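Importin subunit beta-1 (Saccharomyces cerevisiae, PDB 5OWU) carries proteins into the nucleus by pairing with importin alpha, the adaptor that recognises classical nuclear localization signals in cargo. Local coordinates at residues 137-140 with 141-144; 180-183 with 184-188; 600-603 with 604-607. All coordinates share one frame; numbering follows the deposited sequence.

In the fold
The contacts follow one another along the chain of the HEAT-repeat solenoid, contacts 2 and 3 each within one helix, contact 1 running off the end of one. Contact 1 ends helix 133-142 in HEAT 4 and contact 2 lies on helix 177-188 in HEAT 5; their centres are 9 Å apart. They touch through T143, whose OG1 probably hydrogen-bonds to both A183 O and Q186 NE2, and through V140 packed on I182. Contact 3, on helix 595-607 of HEAT 14, lies across the chain's centre, about 65 Å from contact 2 and 69 Å from contact 1, centre to centre. Neighbouring repeats are thus stitched directly, while contact 3, nearest atoms about 55 Å from contact 2, touches neither.

Contact 1: 137-140 with 141-144; sequences KIMV and DNTG
K137 reaches along the helix to D141, and its NZ lies 2.9 Å from D141 OD2 in a salt bridge that uses the syn lone pair of that oxygen. The lysine starts with CG turned away from its backbone N (chi1 -163°), then bends at chi2 and chi4, which curls the chain past one carboxylate oxygen and brings K137 CD to 3.1 Å from D141 OD2. A long, flexible lysine four residues before an aspartate suits this exposed face, where opposite charges meet one turn apart. Beneath the pair, D141 N donates to K137 O at 3.0 Å, joining the same two residues through the backbone.

One residue on, I138 and N142 lie alongside each other, pointing the same way, with I138 CG2 3.7 Å from N142 ND2. The methyl offers the amide no polar partner; N142 ND2 instead hydrogen-bonds to S155 OG on helix 149-165. The end of M139 also approaches this amide, its CE 4.0 Å from N142 ND2. The flexible thioether suits M139's buried place, packed on S155 and L159 of helix 149-165 and on L104 of helix 90-104.

The helix then runs out. N142 N bonds to I138 O at 2.8 Å, and T143 N still reaches M139 O at 3.2 Å, although T143 is the first residue to leave helical angles. G144 N turns back to D141 O, closing a tighter turn. Q186 NE2 on helix 177-188 donates to V140 O, a carbonyl of the last turn, and T143 OG1 bonds to both Q186 NE2 and A183 O. The whole is a helix C-terminus in HEAT 4 of an alpha-solenoid, tied to helices on both sides of it in the chain, 90-104 before and 149-165 and 177-188 after.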
loop_
_atom_site.group_PDB
_atom_site.type_symbol
_atom_site.label_atom_id
_atom_site.label_comp_id
_atom_site.label_asym_id
_atom_site.label_seq_id
_atom_site.Cartn_x
_atom_site.Cartn_y
_atom_site.Cartn_z
ATOM N N LYS A 137 21.891 12.425 -29.386
ATOM C CA LYS A 137 22.740 13.533 -29.800
ATOM C C LYS A 137 21.974 14.848 -29.736
ATOM O O LYS A 137 22.505 15.868 -29.273
ATOM C CB LYS A 137 23.268 13.270 -31.210
ATOM C CG LYS A 137 24.468 14.115 -31.614
ATOM C CD LYS A 137 24.053 15.324 -32.432
ATOM C CE LYS A 137 25.248 15.958 -33.130
ATOM N NZ LYS A 137 26.275 16.422 -32.172
ATOM N N ILE A 138 20.707 14.841 -30.164
ATOM C CA ILE A 138 19.906 16.062 -30.085
ATOM C C ILE A 138 19.703 16.474 -28.629
ATOM O O ILE A 138 19.750 17.663 -28.297
ATOM C CB ILE A 138 18.557 15.884 -30.816
ATOM C CG1 ILE A 138 18.775 15.787 -32.329
ATOM C CG2 ILE A 138 17.626 17.052 -30.512
ATOM C CD1 ILE A 138 17.511 15.465 -33.153
ATOM N N MET A 139 19.463 15.507 -27.739
ATOM C CA MET A 139 19.225 15.837 -26.338
ATOM C C MET A 139 20.486 16.404 -25.696
ATOM O O MET A 139 20.423 17.410 -24.985
ATOM C CB MET A 139 18.745 14.602 -25.567
ATOM C CG MET A 139 17.359 14.053 -25.981
ATOM S SD MET A 139 15.948 15.120 -25.619
ATOM C CE MET A 139 15.728 15.929 -27.201
ATOM N N VAL A 140 21.641 15.780 -25.946
ATOM C CA VAL A 140 22.891 16.283 -25.381
ATOM C C VAL A 140 23.161 17.692 -25.886
ATOM O O VAL A 140 23.515 18.589 -25.111
ATOM C CB VAL A 140 24.051 15.327 -25.705
ATOM C CG1 VAL A 140 25.412 15.959 -25.342
ATOM C CG2 VAL A 140 23.860 14.020 -24.964
ATOM N N ASP A 141 22.993 17.917 -27.193
ATOM C CA ASP A 141 23.205 19.263 -27.717
ATOM C C ASP A 141 22.187 20.252 -27.155
ATOM O O ASP A 141 22.528 21.415 -26.918
ATOM C CB ASP A 141 23.160 19.254 -29.247
ATOM C CG ASP A 141 24.332 18.514 -29.860
ATOM O OD1 ASP A 141 25.366 18.351 -29.178
ATOM O OD2 ASP A 141 24.218 18.103 -31.032
ATOM N N ASN A 142 20.955 19.802 -26.900
ATOM C CA ASN A 142 19.866 20.691 -26.490
ATOM C C ASN A 142 20.002 21.199 -25.058
ATOM O O ASN A 142 19.421 22.238 -24.729
ATOM C CB ASN A 142 18.518 19.976 -26.624
ATOM C CG ASN A 142 17.942 20.075 -28.017
ATOM O OD1 ASN A 142 18.624 20.483 -28.947
ATOM N ND2 ASN A 142 16.672 19.712 -28.163
ATOM N N THR A 143 20.707 20.485 -24.191
ATOM C CA THR A 143 20.960 20.988 -22.848
ATOM C C THR A 143 22.351 21.592 -22.724
ATOM O O THR A 143 22.798 21.875 -21.607
ATOM C CB THR A 143 20.753 19.882 -21.810
ATOM O OG1 THR A 143 21.743 18.863 -21.960
ATOM C CG2 THR A 143 19.368 19.266 -21.967
ATOM N N GLY A 144 23.036 21.804 -23.848
ATOM C CA GLY A 144 24.306 22.506 -23.825
ATOM C C GLY A 144 24.168 23.921 -23.294
ATOM O O GLY A 144 23.099 24.540 -23.339
#

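Contact 2: 180-183 with 184-188; sequences ILIA and IVQGA
I180 and I184 take the same first torsion, and CG2 of one meets CD1 of the other: with CG1 of I180 beside the backbone N (chi1 -68°), its CG2 methyl is left anti to that N, while I184 extends its CG1 arm (chi2 177°) back along the helix. I180 CG2 thereby comes 3.6 Å from I184 CD1, the two side chains lying side by side. Branched isoleucines suit this buried place, since one arm serves the neighbour a turn away and the rest can meet other helices, I180 packing on M136 and I184 on A204 and L205.

The same pairing recurs with a polar partner. Q186 is stretched beyond CG, and runs beside I182 with its OE1 3.4 Å from I182 CG2. The other atom of the amide, NE2, works outside the helix, on the preceding repeat. Replacing Q186 by a leucine would probably leave V140 O and T143 OG1 without their amide partner and weaken the link to helix 133-142.

V185 lays CG2 3.3 Å from L181 O, while its N bonds to that carbonyl at 2.7 Å and a nearly straight 170°. L181, I182 and V185 each pack on an aromatic side chain of another protein's chain. The chemistry is therefore divided: aliphatic side chains cover much of the helix, while Q186 NE2 and A183 O give it polar ties to HEAT 4.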
loop_
_atom_site.group_PDB
_atom_site.type_symbol
_atom_site.label_atom_id
_atom_site.label_comp_id
_atom_site.label_asym_id
_atom_site.label_seq_id
_atom_site.Cartn_x
_atom_site.Cartn_y
_atom_site.Cartn_z
ATOM N N ILE A 180 22.021 9.894 -21.691
ATOM C CA ILE A 180 20.986 10.436 -20.820
ATOM C C ILE A 180 21.643 11.233 -19.704
ATOM O O ILE A 180 21.332 12.412 -19.489
ATOM C CB ILE A 180 20.089 9.305 -20.284
ATOM C CG1 ILE A 180 19.274 8.711 -21.435
ATOM C CG2 ILE A 180 19.170 9.803 -19.151
ATOM C CD1 ILE A 180 18.429 7.512 -21.046
ATOM N N LEU A 181 22.649 10.640 -19.056
ATOM C CA LEU A 181 23.280 11.343 -17.947
ATOM C C LEU A 181 23.940 12.619 -18.432
ATOM O O LEU A 181 23.791 13.680 -17.806
ATOM C CB LEU A 181 24.276 10.436 -17.234
ATOM C CG LEU A 181 23.632 9.476 -16.232
ATOM C CD1 LEU A 181 24.664 8.506 -15.698
ATOM C CD2 LEU A 181 22.958 10.230 -15.073
ATOM N N ILE A 182 24.601 12.566 -19.592
ATOM C CA ILE A 182 25.247 13.777 -20.079
ATOM C C ILE A 182 24.203 14.859 -20.259
ATOM O O ILE A 182 24.363 15.991 -19.789
ATOM C CB ILE A 182 26.020 13.514 -21.383
ATOM C CG1 ILE A 182 27.192 12.572 -21.127
ATOM C CG2 ILE A 182 26.542 14.821 -21.955
ATOM C CD1 ILE A 182 27.763 11.961 -22.388
ATOM N N ALA A 183 23.087 14.508 -20.892
ATOM C CA ALA A 183 22.079 15.524 -21.142
ATOM C C ALA A 183 21.507 16.037 -19.827
ATOM O O ALA A 183 21.295 17.245 -19.660
ATOM C CB ALA A 183 20.984 14.959 -22.051
ATOM N N ILE A 184 21.311 15.144 -18.857
ATOM C CA ILE A 184 20.642 15.562 -17.631
ATOM C C ILE A 184 21.584 16.384 -16.766
ATOM O O ILE A 184 21.245 17.491 -16.327
ATOM C CB ILE A 184 20.090 14.339 -16.873
ATOM C CG1 ILE A 184 18.866 13.781 -17.607
ATOM C CG2 ILE A 184 19.729 14.711 -15.424
ATOM C CD1 ILE A 184 18.285 12.538 -16.989
ATOM N N VAL A 185 22.788 15.863 -16.522
ATOM C CA VAL A 185 23.707 16.532 -15.603
ATOM C C VAL A 185 24.123 17.883 -16.162
ATOM O O VAL A 185 24.372 18.826 -15.400
ATOM C CB VAL A 185 24.914 15.622 -15.312
ATOM C CG1 VAL A 185 25.939 16.328 -14.429
ATOM C CG2 VAL A 185 24.438 14.337 -14.645
ATOM N N GLN A 186 24.162 18.019 -17.491
ATOM C CA GLN A 186 24.435 19.321 -18.092
ATOM C C GLN A 186 23.453 20.372 -17.594
ATOM O O GLN A 186 23.838 21.514 -17.321
ATOM C CB GLN A 186 24.390 19.223 -19.620
ATOM C CG GLN A 186 25.697 18.739 -20.233
ATOM C CD GLN A 186 25.673 18.615 -21.752
ATOM O OE1 GLN A 186 26.679 18.234 -22.355
ATOM N NE2 GLN A 186 24.539 18.931 -22.377
ATOM N N GLY A 187 22.177 20.008 -17.453
ATOM C CA GLY A 187 21.217 20.957 -16.926
ATOM C C GLY A 187 21.251 21.115 -15.419
ATOM O O GLY A 187 20.764 22.128 -14.907
ATOM N N ALA A 188 21.819 20.148 -14.696
ATOM C CA ALA A 188 21.753 20.164 -13.238
ATOM C C ALA A 188 22.890 20.937 -12.592
ATOM O O ALA A 188 22.713 21.475 -11.495
ATOM C CB ALA A 188 21.765 18.735 -12.686
#

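Contact 3: 600-603 with 604-607; sequences GLFF and RLLE
L601 and R604 lie side by side and point the same way, the leucine's CD2 methyl 3.5 Å from R604 NH1 and oblique to the guanidinium. A bend at chi3 (57°) turns the arginine back toward that methyl, while its aliphatic CG rests 3.2 Å from G600 O. Arginine fits this exposed side because its carbon chain can cover the backbone while its charged end stays near the surface. G600 O also accepts the bond from R604 N.

The two phenylalanines meet their leucines differently. L605 CD1 approaches the F602 ring at its edge, near the ring plane, with F602 CD1 to L605 CD1 at 4.3 Å. L606 CD1 comes at F603 obliquely, also 4.3 Å from its CD1 atom. Backbone bonds hold the spacing, among them L605 N to L601 O at 2.8 Å.

F602 is buried where HEAT 14 meets HEAT 13, touching V618, A621 and I622 of helix 615-629 and L577 and L580 of helix 563-586. L606 touches V618 as well, and also Y643 of helix 637-649; F603 touches T639 of that last helix, where E607 OE2 also hydrogen-bonds to Y643 OH.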
loop_
_atom_site.group_PDB
_atom_site.type_symbol
_atom_site.label_atom_id
_atom_site.label_comp_id
_atom_site.label_asym_id
_atom_site.label_seq_id
_atom_site.Cartn_x
_atom_site.Cartn_y
_atom_site.Cartn_z
ATOM N N GLY A 600 -36.122 -7.379 10.913
ATOM C CA GLY A 600 -37.048 -6.286 10.675
ATOM C C GLY A 600 -36.324 -4.974 10.464
ATOM O O GLY A 600 -36.614 -4.226 9.526
ATOM N N LEU A 601 -35.341 -4.689 11.321
ATOM C CA LEU A 601 -34.555 -3.473 11.169
ATOM C C LEU A 601 -33.726 -3.513 9.893
ATOM O O LEU A 601 -33.686 -2.539 9.128
ATOM C CB LEU A 601 -33.669 -3.287 12.399
ATOM C CG LEU A 601 -34.426 -3.136 13.711
ATOM C CD1 LEU A 601 -33.440 -3.056 14.886
ATOM C CD2 LEU A 601 -35.362 -1.926 13.647
ATOM N N PHE A 602 -33.093 -4.655 9.618
ATOM C CA PHE A 602 -32.190 -4.717 8.476
ATOM C C PHE A 602 -32.952 -4.485 7.178
ATOM O O PHE A 602 -32.565 -3.641 6.358
ATOM C CB PHE A 602 -31.451 -6.057 8.470
ATOM C CG PHE A 602 -30.539 -6.260 9.664
ATOM C CD1 PHE A 602 -30.009 -5.175 10.353
ATOM C CD2 PHE A 602 -30.213 -7.536 10.095
ATOM C CE1 PHE A 602 -29.180 -5.361 11.446
ATOM C CE2 PHE A 602 -29.379 -7.727 11.190
ATOM C CZ PHE A 602 -28.861 -6.637 11.863
ATOM N N PHE A 603 -34.072 -5.182 6.995
ATOM C CA PHE A 603 -34.899 -4.918 5.826
ATOM C C PHE A 603 -35.288 -3.449 5.752
ATOM O O PHE A 603 -35.199 -2.832 4.683
ATOM C CB PHE A 603 -36.135 -5.817 5.841
ATOM C CG PHE A 603 -35.837 -7.250 5.515
ATOM C CD1 PHE A 603 -35.056 -7.571 4.419
ATOM C CD2 PHE A 603 -36.313 -8.275 6.316
ATOM C CE1 PHE A 603 -34.768 -8.889 4.118
ATOM C CE2 PHE A 603 -36.028 -9.595 6.017
ATOM C CZ PHE A 603 -35.255 -9.899 4.918
ATOM N N ARG A 604 -35.679 -2.852 6.881
ATOM C CA ARG A 604 -36.013 -1.435 6.845
ATOM C C ARG A 604 -34.827 -0.629 6.340
ATOM O O ARG A 604 -34.960 0.191 5.420
ATOM C CB ARG A 604 -36.472 -0.965 8.227
ATOM C CG ARG A 604 -37.894 -1.409 8.560
ATOM C CD ARG A 604 -38.233 -1.192 10.019
ATOM N NE ARG A 604 -38.072 0.202 10.418
ATOM C CZ ARG A 604 -38.101 0.626 11.677
ATOM N NH1 ARG A 604 -38.277 -0.236 12.670
ATOM N NH2 ARG A 604 -37.940 1.915 11.947
ATOM N N LEU A 605 -33.634 -0.911 6.872
ATOM C CA LEU A 605 -32.447 -0.207 6.408
ATOM C C LEU A 605 -32.226 -0.430 4.921
ATOM O O LEU A 605 -31.771 0.474 4.211
ATOM C CB LEU A 605 -31.227 -0.659 7.208
ATOM C CG LEU A 605 -31.210 -0.178 8.657
ATOM C CD1 LEU A 605 -30.164 -0.941 9.450
ATOM C CD2 LEU A 605 -30.941 1.318 8.719
ATOM N N LEU A 606 -32.537 -1.633 4.430
ATOM C CA LEU A 606 -32.342 -1.919 3.014
ATOM C C LEU A 606 -33.373 -1.210 2.148
ATOM O O LEU A 606 -33.094 -0.914 0.980
ATOM C CB LEU A 606 -32.397 -3.429 2.764
ATOM C CG LEU A 606 -31.221 -4.283 3.252
ATOM C CD1 LEU A 606 -31.465 -5.746 2.933
ATOM C CD2 LEU A 606 -29.896 -3.829 2.648
ATOM N N GLU A 607 -34.560 -0.930 2.687
ATOM C CA GLU A 607 -35.584 -0.256 1.899
ATOM C C GLU A 607 -35.503 1.259 2.000
ATOM O O GLU A 607 -36.226 1.955 1.279
ATOM C CB GLU A 607 -36.981 -0.725 2.322
ATOM C CG GLU A 607 -37.384 -2.060 1.721
ATOM C CD GLU A 607 -37.389 -2.048 0.196
ATOM O OE1 GLU A 607 -37.277 -0.955 -0.399
ATOM O OE2 GLU A 607 -37.488 -3.137 -0.410
#